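Local structure of folylpolyglutamate synthase/dihydrofolate synthase (Thermotoga maritima, 1O5Z) at residues F238-V242 / I273-V278; L305-E309 / I319-A323; L332-K337 / K363-F368; P344-G350 / F368-T374; P404-I408 / Y426-L431. The protein probably catalyses the ATP-dependent attachment of L-glutamate to dihydropteroate and to tetrahydrofolate polyglutamates, a magnesium-dependent ligase reaction of folate biosynthesis. All blocks are in the same frame, centred on the assembly; numbering follows the deposited sequence.

Contact 1: residues F238-V242 / I273-V278; sequences FSVKV and IENAGV
Aliphatic packing forms the centre of this contact, with V240 pointing from its strand into the helix between I273, E274 and G277. Its two methyls divide the work. CG1, turned back beside the backbone N, rests against the helix backbone, 3.6 Å from G277 CA, while CG2 meets the methylene part of E274 at right angles, V240 CG2 to E274 CG being 3.9 Å. The CB of V240 lies 4.0 Å from I273 CG2. Further along the strand, V242 CG2 touches I273 CD1 at 4.0 Å, near the exposed margin. Branched residues suit these places because they bring two short arms to a ridged surface.

The strand, 239-244, is an outer member of a three-stranded antiparallel sheet in the Mur ligase middle domain, and helix 271-286 lies against it. Their local axes come within 7.8 Å at 148°, a close approach made possible by G277, which has no side chain to stand between V240 and the helix backbone.

Contact between an aromatic ring and main chain is the second kind. F238, just before the strand, lays its ring obliquely against the helix backbone at G277 and V278, with CE2 3.5 Å from G277 O; the same CE2 is 4.3 Å from V278 CG2. Both F238 and V278 also touch V208 of strand 207-209.

A salt bridge flanks the packing: the carboxylate of E274 pairs with R212, so its apolar stem serves V240 while its polar end is held by the arginine.

Contact 2: residues L305-E309 / I319-A323; sequences LGRFE and ILDGA
F308 and D321 both carry CG opposite the backbone N (chi1 -163° and -167°), which sends the phenyl ring out beside I319 and brings the aspartate carboxylate up to the ring's edge. F308 and I319 run side by side, pointing the same way, with F308 CE1 3.5 Å from I319 CG2. D321 OD1 stands near the ring plane, 3.6 Å from F308 CB, and L332 of helix 326-339 touches both residues.

F308 and E309 both face L320 in a G1 beta bulge, F308 taking the left-handed backbone conformation. The bulge lies at the open end of the hairpin of strands 309-313 and 316-320, where the first of them begins at the edge of the C-terminal sheet. E309 and L320 are its hydrogen-bonded antiparallel pair: E309 N gives to L320 O at 3.0 Å, and L320 N returns a bond to E309 O at 2.7 Å. Beyond the bulge the chains are joined again where G322 N meets G306 O in its carbonyl plane at 2.9 Å. Glycine fits position 306, where phi is positive and the chain turns close to its neighbour.

E309, with its extended chain, ties back to that turn: its OE1 accepts from G306 N at 2.8 Å, on the anti side and well out of the carboxylate plane, while OE2 is salt-bridged to R428 of helix 421-433. D321 likewise holds its own backbone, with OD2 using its anti lone pair to accept from A323 N (2.8 Å) in an Asx turn. R307 NH1 forms a salt bridge with a bound sulfate, probably from the crystallisation liquor.

Contact 3: residues L332-K337 / K363-F368; sequences LVRSLK and KYTGIF
The helical bond from L336 N to L332 O, 2.8 Å long, belongs to a turn that presents L332, V333 and L336 together to Y364, I367 and F368. What meets across the gap is almost wholly apolar. V333 sits at the middle of the contact. Its CG1 lies opposite the backbone N (chi1 165°) and reaches I367 CD1 at only 3.3 Å, tighter than usual van der Waals contact; its CG2 fits between the same CD1 and the tyrosine ring, 3.5 Å from Y364 CD2. A valine is short enough to sit so near the loop, where the longer isoleucine reaches across to it.

L332 crosses Y364 at about a right angle and comes obliquely to the ring, its CD2 lying 3.4 Å from Y364 OH and 3.9 Å from Y364 CE2. The tyrosine therefore lies with its hydroxyl end by the leucine and its CD2 side by the valine. L336 makes the lighter touch, its CD1 standing 4.2 Å from F368 CZ. That phenyl ring is steadied within its own segment, with I367 CG2 over one face and Y364 CD2 in plane at its edge. At the exposed margin K337 bends at chi2 and chi4, bringing its ammonium end near I367 CD1.

L336 and F368 both go on to V416, and Y364 to I349, of the parallel strands beneath. Helix 326-339 and the loop that leads into strand 370-373 thus cover one face of the sheet jointly, as expected of the layered alpha/beta fold of the Mur ligase C-terminal domain.

Contact 4: residues P344-G350 / F368-T374; sequences PLSLVIG and FERVIVT
Strands 345-349 and 370-373 run parallel, 12° apart, with L347 and I349 each giving and accepting a backbone bond, as in I372 N to L347 O (2.8 Å) and I349 N to I372 O (2.9 Å). A further bond, E369 N to L345 O at 2.7 Å, ties the chains where they enter the sheet. The pair belongs to a beta-alpha-beta unit whose crossover carries helix 357-361.

L347 lays its CB over the centre of the F368 ring, 3.7 Å from the centroid and 11° off its normal, a CH-pi contact on the face opposite I367. L345 CB comes obliquely to the same ring, 3.6 Å from F368 CD1, and the backbone of L345 and S346 lines its edge. L347 CD2 then reaches V371 CG1 at 4.0 Å. On the other side of the sheet V348 and I372 lie side by side, facing A407, and V348 CG1 touches T374 CG2 at 3.8 Å. R370 on that side extends fully to a salt bridge with E399, I372 CD1 resting over its guanidinium.

Beta-branched residues suit a strand covered on both faces. Backbone N-H and C=O groups answer one another across the pair, and T374 OG1, like R370, finds a partner outside it, the carbonyl of I401. S346 OG, by contrast, is buried 3.6 Å from R370 CB with no partner in the model, probably a modest cost offset by the apolar packing around it.

Contact 5: residues P404-I408 / Y426-L431; sequences PLEAI and YVREFL
L405 projects across the gap between the two helices and meets two aromatic side chains at about right angles. Its CD1 stands over the centre of the F430 ring, 4.0 Å from the centroid and 13° off the normal, a CH-pi contact. Its other methyl, CD2, points into the corner between the aromatics, 3.7 Å from Y426 CE2 and 3.8 Å from F430 CB. With two methyls at a fork, leucine can serve both aromatic residues at once.

P404, at the start of its helix, crosses Y426 at about a right angle as well, its CG lying 3.9 Å from Y426 CE2. The proline ring suits a first turn, where its nitrogen has no hydrogen to give. Y426 and F430 are one turn apart and both carry CG opposite the backbone N, so their rings project toward the same neighbour; Y426 is further held edge-to-face by W440.

Helices 404-409 and 421-433 enclose strand 414-418 in the chain and pack with their local axes 10.4 Å apart and crossing at -63°, both touching Y318 of the same sheet in the Mur ligase C-terminal domain.

Toward that sheet the contact turns to aliphatic ends. I408 sets CG1 between the backbone N and carbonyl carbon (chi1 56°), a less common choice for a helical isoleucine, which aims its CD1 across the interface. There it meets two side chains tip to tip: V427 CG1 at 4.0 Å and L431 CD2 at 3.7 Å.

How the contacts relate
Contact 1 stands apart in the Mur ligase middle domain, its centre 21 to 33 Å from the others. Contacts 2 to 5 follow it along the chain, contacts 3 and 4 alternating, and all serve the C-terminal domain and its mixed six-stranded sheet. Contact 2 lies at one edge of that sheet and contact 4 within its parallel part, their centres 15 Å apart. Contact 3 packs a helix on one face and shares F368 with contact 4; contact 5 lies toward the other, where A407 meets V348 and I372. The salt bridge E309-R428 joins contacts 2 and 5, and F308 links contact 2 to contact 3, making one continuous alpha/beta core.

Contact 1: residues F238-V242 / I273-V278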
# COMPACT_ATOMS: atom_id res chain seq x y z
N PHE A 238 -14.25 12.28 -14.29
CA PHE A 238 -14.66 12.50 -12.93
C PHE A 238 -13.74 13.47 -12.27
O PHE A 238 -12.65 13.73 -12.75
CB PHE A 238 -14.67 11.20 -12.15
CG PHE A 238 -13.32 10.56 -12.06
CD1 PHE A 238 -12.79 9.89 -13.15
CD2 PHE A 238 -12.57 10.66 -10.89
CE1 PHE A 238 -11.53 9.29 -13.07
CE2 PHE A 238 -11.33 10.07 -10.80
CZ PHE A 238 -10.80 9.39 -11.90
N SER A 239 -14.16 13.96 -11.12
CA SER A 239 -13.37 14.93 -10.38
C SER A 239 -13.74 14.92 -8.89
O SER A 239 -14.77 14.35 -8.49
CB SER A 239 -13.63 16.30 -10.98
OG SER A 239 -15.00 16.60 -10.85
N VAL A 240 -12.89 15.56 -8.09
CA VAL A 240 -13.14 15.76 -6.66
C VAL A 240 -12.88 17.23 -6.30
O VAL A 240 -12.05 17.88 -6.91
CB VAL A 240 -12.23 14.88 -5.78
CG1 VAL A 240 -12.66 13.40 -5.84
CG2 VAL A 240 -10.75 15.01 -6.19
N LYS A 241 -13.61 17.73 -5.33
CA LYS A 241 -13.43 19.12 -4.91
C LYS A 241 -13.23 19.06 -3.41
O LYS A 241 -14.07 18.54 -2.69
CB LYS A 241 -14.63 19.98 -5.32
CG LYS A 241 -14.38 21.50 -5.20
N VAL A 242 -12.07 19.52 -2.95
CA VAL A 242 -11.74 19.53 -1.55
C VAL A 242 -12.61 20.59 -0.90
O VAL A 242 -12.55 21.74 -1.29
CB VAL A 242 -10.25 19.87 -1.33
CG1 VAL A 242 -9.94 20.08 0.16
CG2 VAL A 242 -9.36 18.80 -1.93
N ILE A 273 -7.65 12.43 -1.26
CA ILE A 273 -8.97 12.80 -1.73
C ILE A 273 -9.06 12.44 -3.22
O ILE A 273 -10.10 11.93 -3.72
CB ILE A 273 -9.28 14.26 -1.38
CG1 ILE A 273 -9.68 14.33 0.09
CG2 ILE A 273 -10.44 14.81 -2.22
CD1 ILE A 273 -9.57 15.71 0.66
N GLU A 274 -7.96 12.60 -3.92
CA GLU A 274 -7.93 12.16 -5.30
C GLU A 274 -7.98 10.64 -5.42
O GLU A 274 -8.59 10.11 -6.32
CB GLU A 274 -6.71 12.75 -6.02
CG GLU A 274 -6.89 14.23 -6.26
CD GLU A 274 -6.12 14.75 -7.45
OE1 GLU A 274 -5.30 14.02 -8.03
OE2 GLU A 274 -6.33 15.92 -7.81
N ASN A 275 -7.32 9.94 -4.52
CA ASN A 275 -7.38 8.49 -4.56
C ASN A 275 -8.82 8.07 -4.35
O ASN A 275 -9.28 7.14 -4.94
CB ASN A 275 -6.49 7.91 -3.46
CG ASN A 275 -4.98 8.04 -3.77
OD1 ASN A 275 -4.14 7.91 -2.89
ND2 ASN A 275 -4.66 8.32 -4.99
N ALA A 276 -9.51 8.75 -3.45
CA ALA A 276 -10.94 8.51 -3.21
C ALA A 276 -11.80 8.71 -4.49
O ALA A 276 -12.59 7.85 -4.81
CB ALA A 276 -11.47 9.38 -2.06
N GLY A 277 -11.60 9.79 -5.23
CA GLY A 277 -12.26 9.92 -6.55
C GLY A 277 -11.94 8.75 -7.47
O GLY A 277 -12.78 8.22 -8.16
N VAL A 278 -10.69 8.37 -7.53
CA VAL A 278 -10.30 7.23 -8.36
C VAL A 278 -11.03 5.96 -7.93
O VAL A 278 -11.47 5.20 -8.78
CB VAL A 278 -8.76 6.98 -8.34
CG1 VAL A 278 -8.41 5.74 -9.15
CG2 VAL A 278 -8.04 8.15 -8.87

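Contact 2: residues L305-E309 / I319-A323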
# COMPACT_ATOMS: atom_id res chain seq x y z
N LEU A 305 -1.63 2.16 5.80
CA LEU A 305 -0.75 2.09 6.97
C LEU A 305 0.60 2.74 6.70
O LEU A 305 1.23 2.49 5.66
CB LEU A 305 -0.55 0.65 7.45
CG LEU A 305 -1.75 -0.27 7.65
CD1 LEU A 305 -1.23 -1.64 7.98
CD2 LEU A 305 -2.73 0.22 8.69
N GLY A 306 1.03 3.57 7.64
CA GLY A 306 2.32 4.22 7.57
C GLY A 306 2.45 5.22 6.45
O GLY A 306 3.54 5.64 6.13
N ARG A 307 1.33 5.62 5.86
CA ARG A 307 1.34 6.53 4.78
C ARG A 307 0.63 7.77 5.29
O ARG A 307 -0.55 7.95 5.10
CB ARG A 307 0.60 5.89 3.62
CG ARG A 307 1.29 4.58 3.07
CD ARG A 307 2.26 4.80 1.90
NE ARG A 307 2.07 6.16 1.44
CZ ARG A 307 2.17 6.58 0.20
NH1 ARG A 307 2.52 5.77 -0.79
NH2 ARG A 307 1.94 7.86 -0.06
N PHE A 308 1.40 8.62 5.95
CA PHE A 308 0.93 9.86 6.59
C PHE A 308 -0.25 9.53 7.41
O PHE A 308 -1.34 10.11 7.27
CB PHE A 308 0.61 11.02 5.62
CG PHE A 308 0.53 12.35 6.32
CD1 PHE A 308 1.64 12.90 6.93
CD2 PHE A 308 -0.68 13.03 6.43
CE1 PHE A 308 1.58 14.10 7.58
CE2 PHE A 308 -0.73 14.24 7.10
CZ PHE A 308 0.40 14.75 7.69
N GLU A 309 0.04 8.56 8.27
CA GLU A 309 -0.90 8.00 9.18
C GLU A 309 -0.71 8.71 10.49
O GLU A 309 0.40 8.72 11.02
CB GLU A 309 -0.57 6.52 9.41
CG GLU A 309 -1.81 5.75 9.70
CD GLU A 309 -1.53 4.40 10.26
OE1 GLU A 309 -0.42 3.88 10.03
OE2 GLU A 309 -2.44 3.88 10.93
N ILE A 319 2.77 10.93 13.89
CA ILE A 319 2.68 10.97 12.45
C ILE A 319 3.62 9.87 11.96
O ILE A 319 4.82 10.00 12.04
CB ILE A 319 3.07 12.35 11.90
CG1 ILE A 319 2.15 13.43 12.51
CG2 ILE A 319 2.91 12.38 10.38
CD1 ILE A 319 2.61 14.10 13.81
N LEU A 320 3.02 8.77 11.52
CA LEU A 320 3.76 7.62 11.06
C LEU A 320 3.84 7.75 9.56
O LEU A 320 2.83 7.69 8.87
CB LEU A 320 3.06 6.31 11.45
CG LEU A 320 2.73 6.17 12.96
CD1 LEU A 320 1.84 4.96 13.27
CD2 LEU A 320 3.98 6.16 13.78
N ASP A 321 5.05 7.95 9.06
CA ASP A 321 5.24 8.01 7.65
C ASP A 321 6.51 7.32 7.27
O ASP A 321 7.59 7.72 7.73
CB ASP A 321 5.25 9.45 7.18
CG ASP A 321 5.13 9.56 5.67
OD1 ASP A 321 4.07 10.04 5.21
OD2 ASP A 321 6.05 9.20 4.88
N GLY A 322 6.39 6.34 6.40
CA GLY A 322 7.52 5.55 5.99
C GLY A 322 8.48 6.19 5.01
O GLY A 322 9.36 5.48 4.52
N ALA A 323 8.28 7.48 4.66
CA ALA A 323 9.19 8.24 3.81
C ALA A 323 10.62 7.78 4.06
O ALA A 323 11.02 7.67 5.23
CB ALA A 323 9.08 9.74 4.11

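Contact 3: residues L332-K337 / K363-F368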
# COMPACT_ATOMS: atom_id res chain seq x y z
N LEU A 332 6.28 14.47 2.90
CA LEU A 332 5.89 14.41 4.28
C LEU A 332 5.78 15.83 4.80
O LEU A 332 4.80 16.17 5.42
CB LEU A 332 6.91 13.60 5.10
CG LEU A 332 6.64 13.62 6.60
CD1 LEU A 332 5.23 13.06 6.82
CD2 LEU A 332 7.66 12.83 7.36
N VAL A 333 6.78 16.64 4.52
CA VAL A 333 6.89 17.97 5.08
C VAL A 333 5.78 18.85 4.59
O VAL A 333 5.29 19.70 5.32
CB VAL A 333 8.24 18.59 4.68
CG1 VAL A 333 8.24 20.11 4.92
CG2 VAL A 333 9.41 17.92 5.40
N ARG A 334 5.42 18.68 3.32
CA ARG A 334 4.27 19.34 2.71
C ARG A 334 3.00 18.99 3.46
O ARG A 334 2.21 19.85 3.80
CB ARG A 334 4.09 18.87 1.28
CG ARG A 334 5.21 19.27 0.38
CD ARG A 334 4.81 19.49 -1.08
NE ARG A 334 5.84 20.30 -1.73
CZ ARG A 334 6.93 19.82 -2.33
NH1 ARG A 334 7.13 18.50 -2.39
NH2 ARG A 334 7.82 20.66 -2.88
N SER A 335 2.81 17.72 3.68
CA SER A 335 1.67 17.24 4.45
C SER A 335 1.65 17.76 5.90
O SER A 335 0.62 18.20 6.38
CB SER A 335 1.65 15.71 4.40
OG SER A 335 1.19 15.33 3.11
N LEU A 336 2.81 17.74 6.56
CA LEU A 336 2.98 18.40 7.87
C LEU A 336 2.60 19.86 7.92
O LEU A 336 2.08 20.30 8.92
CB LEU A 336 4.40 18.27 8.37
CG LEU A 336 4.80 16.87 8.76
CD1 LEU A 336 6.26 16.84 8.87
CD2 LEU A 336 4.14 16.49 10.09
N LYS A 337 2.88 20.62 6.87
CA LYS A 337 2.58 22.04 6.87
C LYS A 337 1.07 22.30 6.77
O LYS A 337 0.56 23.37 7.17
CB LYS A 337 3.35 22.75 5.74
CG LYS A 337 4.91 22.71 5.80
CD LYS A 337 5.51 24.03 5.19
CE LYS A 337 6.94 23.91 4.53
NZ LYS A 337 7.99 23.24 5.39
N LYS A 363 15.55 17.66 4.18
CA LYS A 363 14.15 18.05 3.99
C LYS A 363 13.54 18.58 5.29
O LYS A 363 12.66 19.45 5.29
CB LYS A 363 13.32 16.87 3.45
CG LYS A 363 13.81 16.30 2.11
CD LYS A 363 14.11 17.38 1.06
CE LYS A 363 14.60 16.75 -0.23
NZ LYS A 363 14.77 17.72 -1.32
N TYR A 364 14.06 18.06 6.40
CA TYR A 364 13.48 18.26 7.71
C TYR A 364 14.02 19.42 8.50
O TYR A 364 13.63 19.60 9.67
CB TYR A 364 13.62 16.98 8.52
CG TYR A 364 12.88 15.86 7.90
CD1 TYR A 364 13.48 14.64 7.71
CD2 TYR A 364 11.57 16.03 7.46
CE1 TYR A 364 12.81 13.62 7.12
CE2 TYR A 364 10.89 15.00 6.87
CZ TYR A 364 11.52 13.79 6.70
OH TYR A 364 10.84 12.73 6.12
N THR A 365 14.89 20.22 7.89
CA THR A 365 15.44 21.37 8.57
C THR A 365 14.35 22.41 8.78
O THR A 365 13.47 22.58 7.95
CB THR A 365 16.71 21.96 7.82
OG1 THR A 365 16.38 22.50 6.50
CG2 THR A 365 17.75 20.87 7.57
N GLY A 366 14.40 23.11 9.91
CA GLY A 366 13.51 24.25 10.13
C GLY A 366 12.10 23.88 10.51
O GLY A 366 11.24 24.74 10.53
N ILE A 367 11.85 22.61 10.85
CA ILE A 367 10.48 22.15 11.14
C ILE A 367 10.28 21.68 12.56
O ILE A 367 9.23 21.91 13.15
CB ILE A 367 10.07 20.99 10.18
CG1 ILE A 367 9.93 21.52 8.76
CG2 ILE A 367 8.75 20.36 10.56
CD1 ILE A 367 9.81 20.41 7.80
N PHE A 368 11.28 21.01 13.11
CA PHE A 368 11.10 20.31 14.37
C PHE A 368 11.71 21.08 15.51
O PHE A 368 12.74 21.73 15.37
CB PHE A 368 11.67 18.92 14.27
CG PHE A 368 10.97 18.10 13.28
CD1 PHE A 368 9.78 17.48 13.61
CD2 PHE A 368 11.43 18.01 11.98
CE1 PHE A 368 9.10 16.74 12.68
CE2 PHE A 368 10.73 17.26 11.04
CZ PHE A 368 9.58 16.63 11.40

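Contact 4: residues P344-G350 / F368-T374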
# COMPACT_ATOMS: atom_id res chain seq x y z
N PRO A 344 4.09 22.57 17.54
CA PRO A 344 5.45 22.14 17.86
C PRO A 344 5.57 20.66 17.62
O PRO A 344 4.67 19.92 17.99
CB PRO A 344 5.59 22.43 19.35
CG PRO A 344 4.21 22.49 19.86
CD PRO A 344 3.35 22.97 18.76
N LEU A 345 6.66 20.26 16.98
CA LEU A 345 6.85 18.89 16.54
C LEU A 345 8.19 18.34 16.96
O LEU A 345 9.15 19.08 17.10
CB LEU A 345 6.79 18.78 15.03
CG LEU A 345 5.48 19.17 14.36
CD1 LEU A 345 5.69 19.02 12.88
CD2 LEU A 345 4.27 18.32 14.86
N SER A 346 8.21 17.03 17.13
CA SER A 346 9.41 16.28 17.43
C SER A 346 9.54 15.24 16.32
O SER A 346 8.57 14.86 15.72
CB SER A 346 9.30 15.59 18.79
OG SER A 346 9.29 16.52 19.84
N LEU A 347 10.78 14.86 16.01
CA LEU A 347 11.11 13.95 14.94
C LEU A 347 11.84 12.82 15.58
O LEU A 347 12.83 13.05 16.28
CB LEU A 347 12.10 14.59 13.98
CG LEU A 347 12.62 13.74 12.82
CD1 LEU A 347 11.49 13.19 11.93
CD2 LEU A 347 13.49 14.66 12.01
N VAL A 348 11.38 11.60 15.29
CA VAL A 348 12.13 10.40 15.56
C VAL A 348 12.46 9.82 14.19
O VAL A 348 11.56 9.42 13.45
CB VAL A 348 11.34 9.44 16.46
CG1 VAL A 348 12.13 8.14 16.73
CG2 VAL A 348 10.96 10.16 17.79
N ILE A 349 13.77 9.81 13.87
CA ILE A 349 14.26 9.39 12.56
C ILE A 349 15.34 8.27 12.60
O ILE A 349 16.26 8.28 13.39
CB ILE A 349 14.66 10.65 11.72
CG1 ILE A 349 14.85 10.30 10.23
CG2 ILE A 349 15.87 11.38 12.31
CD1 ILE A 349 14.65 11.47 9.35
N GLY A 350 15.11 7.23 11.79
CA GLY A 350 16.09 6.17 11.60
C GLY A 350 16.13 5.90 10.12
O GLY A 350 15.09 5.72 9.50
N PHE A 368 11.28 21.01 13.11
CA PHE A 368 11.10 20.31 14.37
C PHE A 368 11.71 21.08 15.51
O PHE A 368 12.74 21.73 15.37
CB PHE A 368 11.67 18.92 14.27
CG PHE A 368 10.97 18.10 13.28
CD1 PHE A 368 9.78 17.48 13.61
CD2 PHE A 368 11.43 18.01 11.98
CE1 PHE A 368 9.10 16.74 12.68
CE2 PHE A 368 10.73 17.26 11.04
CZ PHE A 368 9.58 16.63 11.40
N GLU A 369 11.04 20.99 16.64
CA GLU A 369 11.50 21.57 17.84
C GLU A 369 12.54 20.62 18.44
O GLU A 369 13.28 21.00 19.29
CB GLU A 369 10.32 21.68 18.77
CG GLU A 369 10.33 22.84 19.71
CD GLU A 369 9.99 24.09 19.00
OE1 GLU A 369 10.29 25.16 19.57
OE2 GLU A 369 9.45 23.98 17.87
N ARG A 370 12.54 19.37 18.04
CA ARG A 370 13.36 18.38 18.69
C ARG A 370 13.57 17.24 17.72
O ARG A 370 12.62 16.80 17.04
CB ARG A 370 12.65 17.87 19.93
CG ARG A 370 13.44 16.87 20.75
CD ARG A 370 12.69 16.43 21.98
NE ARG A 370 13.42 15.38 22.70
CZ ARG A 370 12.85 14.56 23.54
NH1 ARG A 370 11.56 14.62 23.75
NH2 ARG A 370 13.57 13.63 24.17
N VAL A 371 14.83 16.80 17.62
CA VAL A 371 15.23 15.77 16.70
C VAL A 371 15.96 14.68 17.47
O VAL A 371 16.90 14.93 18.23
CB VAL A 371 16.08 16.32 15.53
CG1 VAL A 371 16.50 15.19 14.56
CG2 VAL A 371 15.32 17.41 14.77
N ILE A 372 15.44 13.48 17.29
CA ILE A 372 15.94 12.28 17.89
C ILE A 372 16.24 11.30 16.76
O ILE A 372 15.36 10.93 16.02
CB ILE A 372 14.89 11.67 18.81
CG1 ILE A 372 14.44 12.67 19.87
CG2 ILE A 372 15.43 10.37 19.41
CD1 ILE A 372 13.24 12.18 20.65
N VAL A 373 17.50 10.90 16.64
CA VAL A 373 17.93 9.90 15.71
C VAL A 373 17.88 8.60 16.51
O VAL A 373 18.30 8.54 17.66
CB VAL A 373 19.38 10.14 15.23
CG1 VAL A 373 19.79 9.11 14.20
CG2 VAL A 373 19.53 11.57 14.66
N THR A 374 17.40 7.56 15.86
CA THR A 374 17.23 6.26 16.51
C THR A 374 17.73 5.18 15.59
O THR A 374 18.00 5.46 14.42
CB THR A 374 15.75 6.07 16.87
OG1 THR A 374 15.66 4.99 17.77
CG2 THR A 374 14.89 5.70 15.67

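Contact 5: residues P404-I408 / Y426-L431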
# COMPACT_ATOMS: atom_id res chain seq x y z
N PRO A 404 14.02 2.74 19.38
CA PRO A 404 13.01 3.66 18.85
C PRO A 404 11.74 3.76 19.70
O PRO A 404 11.00 4.70 19.56
CB PRO A 404 12.69 3.08 17.46
CG PRO A 404 13.14 1.69 17.47
CD PRO A 404 14.29 1.62 18.45
N LEU A 405 11.48 2.77 20.55
CA LEU A 405 10.30 2.78 21.42
C LEU A 405 10.55 3.69 22.62
O LEU A 405 9.60 4.32 23.14
CB LEU A 405 9.97 1.36 21.93
CG LEU A 405 9.84 0.30 20.83
CD1 LEU A 405 9.57 -1.07 21.46
CD2 LEU A 405 8.84 0.67 19.81
N GLU A 406 11.82 3.74 23.05
CA GLU A 406 12.22 4.68 24.08
C GLU A 406 12.15 6.05 23.49
O GLU A 406 11.70 6.96 24.15
CB GLU A 406 13.63 4.43 24.56
CG GLU A 406 14.07 5.31 25.71
CD GLU A 406 15.44 4.94 26.26
OE1 GLU A 406 16.03 3.89 25.86
OE2 GLU A 406 15.92 5.69 27.13
N ALA A 407 12.65 6.19 22.26
CA ALA A 407 12.56 7.47 21.54
C ALA A 407 11.15 7.99 21.50
O ALA A 407 10.93 9.15 21.82
CB ALA A 407 13.11 7.35 20.15
N ILE A 408 10.16 7.19 21.11
CA ILE A 408 8.79 7.72 21.08
C ILE A 408 8.21 7.90 22.45
O ILE A 408 7.43 8.81 22.66
CB ILE A 408 7.84 6.87 20.21
CG1 ILE A 408 7.81 5.40 20.65
CG2 ILE A 408 8.26 6.97 18.74
CD1 ILE A 408 6.48 4.74 20.46
N TYR A 426 7.50 -1.12 12.82
CA TYR A 426 7.87 -1.59 14.14
C TYR A 426 7.24 -0.78 15.25
O TYR A 426 6.66 -1.30 16.18
CB TYR A 426 9.37 -1.51 14.25
CG TYR A 426 9.99 -2.03 15.54
CD1 TYR A 426 10.25 -3.39 15.74
CD2 TYR A 426 10.36 -1.13 16.54
CE1 TYR A 426 10.85 -3.80 16.90
CE2 TYR A 426 10.93 -1.55 17.69
CZ TYR A 426 11.18 -2.87 17.87
OH TYR A 426 11.78 -3.20 19.05
N VAL A 427 7.36 0.51 15.13
CA VAL A 427 6.73 1.45 16.07
C VAL A 427 5.20 1.43 16.03
O VAL A 427 4.55 1.50 17.05
CB VAL A 427 7.25 2.87 15.78
CG1 VAL A 427 6.43 3.93 16.52
CG2 VAL A 427 8.75 2.94 16.14
N ARG A 428 4.62 1.36 14.85
CA ARG A 428 3.20 1.23 14.71
C ARG A 428 2.75 -0.00 15.40
O ARG A 428 1.70 -0.02 16.03
CB ARG A 428 2.83 1.14 13.25
CG ARG A 428 1.37 1.37 13.00
CD ARG A 428 0.90 0.99 11.64
NE ARG A 428 -0.45 1.51 11.49
CZ ARG A 428 -1.50 0.90 11.96
NH1 ARG A 428 -1.36 -0.28 12.51
NH2 ARG A 428 -2.71 1.42 11.81
N GLU A 429 3.50 -1.08 15.25
CA GLU A 429 3.02 -2.30 15.86
C GLU A 429 2.97 -2.13 17.39
O GLU A 429 2.04 -2.57 18.04
CB GLU A 429 3.86 -3.52 15.50
CG GLU A 429 3.11 -4.80 15.86
CD GLU A 429 3.85 -6.06 15.55
OE1 GLU A 429 4.87 -5.95 14.91
OE2 GLU A 429 3.41 -7.17 15.99
N PHE A 430 3.97 -1.50 17.94
CA PHE A 430 4.02 -1.41 19.36
C PHE A 430 2.99 -0.48 19.89
O PHE A 430 2.38 -0.73 20.91
CB PHE A 430 5.39 -0.99 19.82
CG PHE A 430 5.61 -1.27 21.27
CD1 PHE A 430 5.91 -2.55 21.69
CD2 PHE A 430 5.47 -0.25 22.22
CE1 PHE A 430 6.08 -2.82 23.03
CE2 PHE A 430 5.65 -0.52 23.56
CZ PHE A 430 5.95 -1.80 23.97
N LEU A 431 2.78 0.60 19.16
CA LEU A 431 1.78 1.58 19.53
C LEU A 431 0.37 1.02 19.51
O LEU A 431 -0.48 1.37 20.34
CB LEU A 431 1.87 2.75 18.55
CG LEU A 431 2.94 3.83 18.82
CD1 LEU A 431 2.91 4.87 17.73
CD2 LEU A 431 2.79 4.45 20.21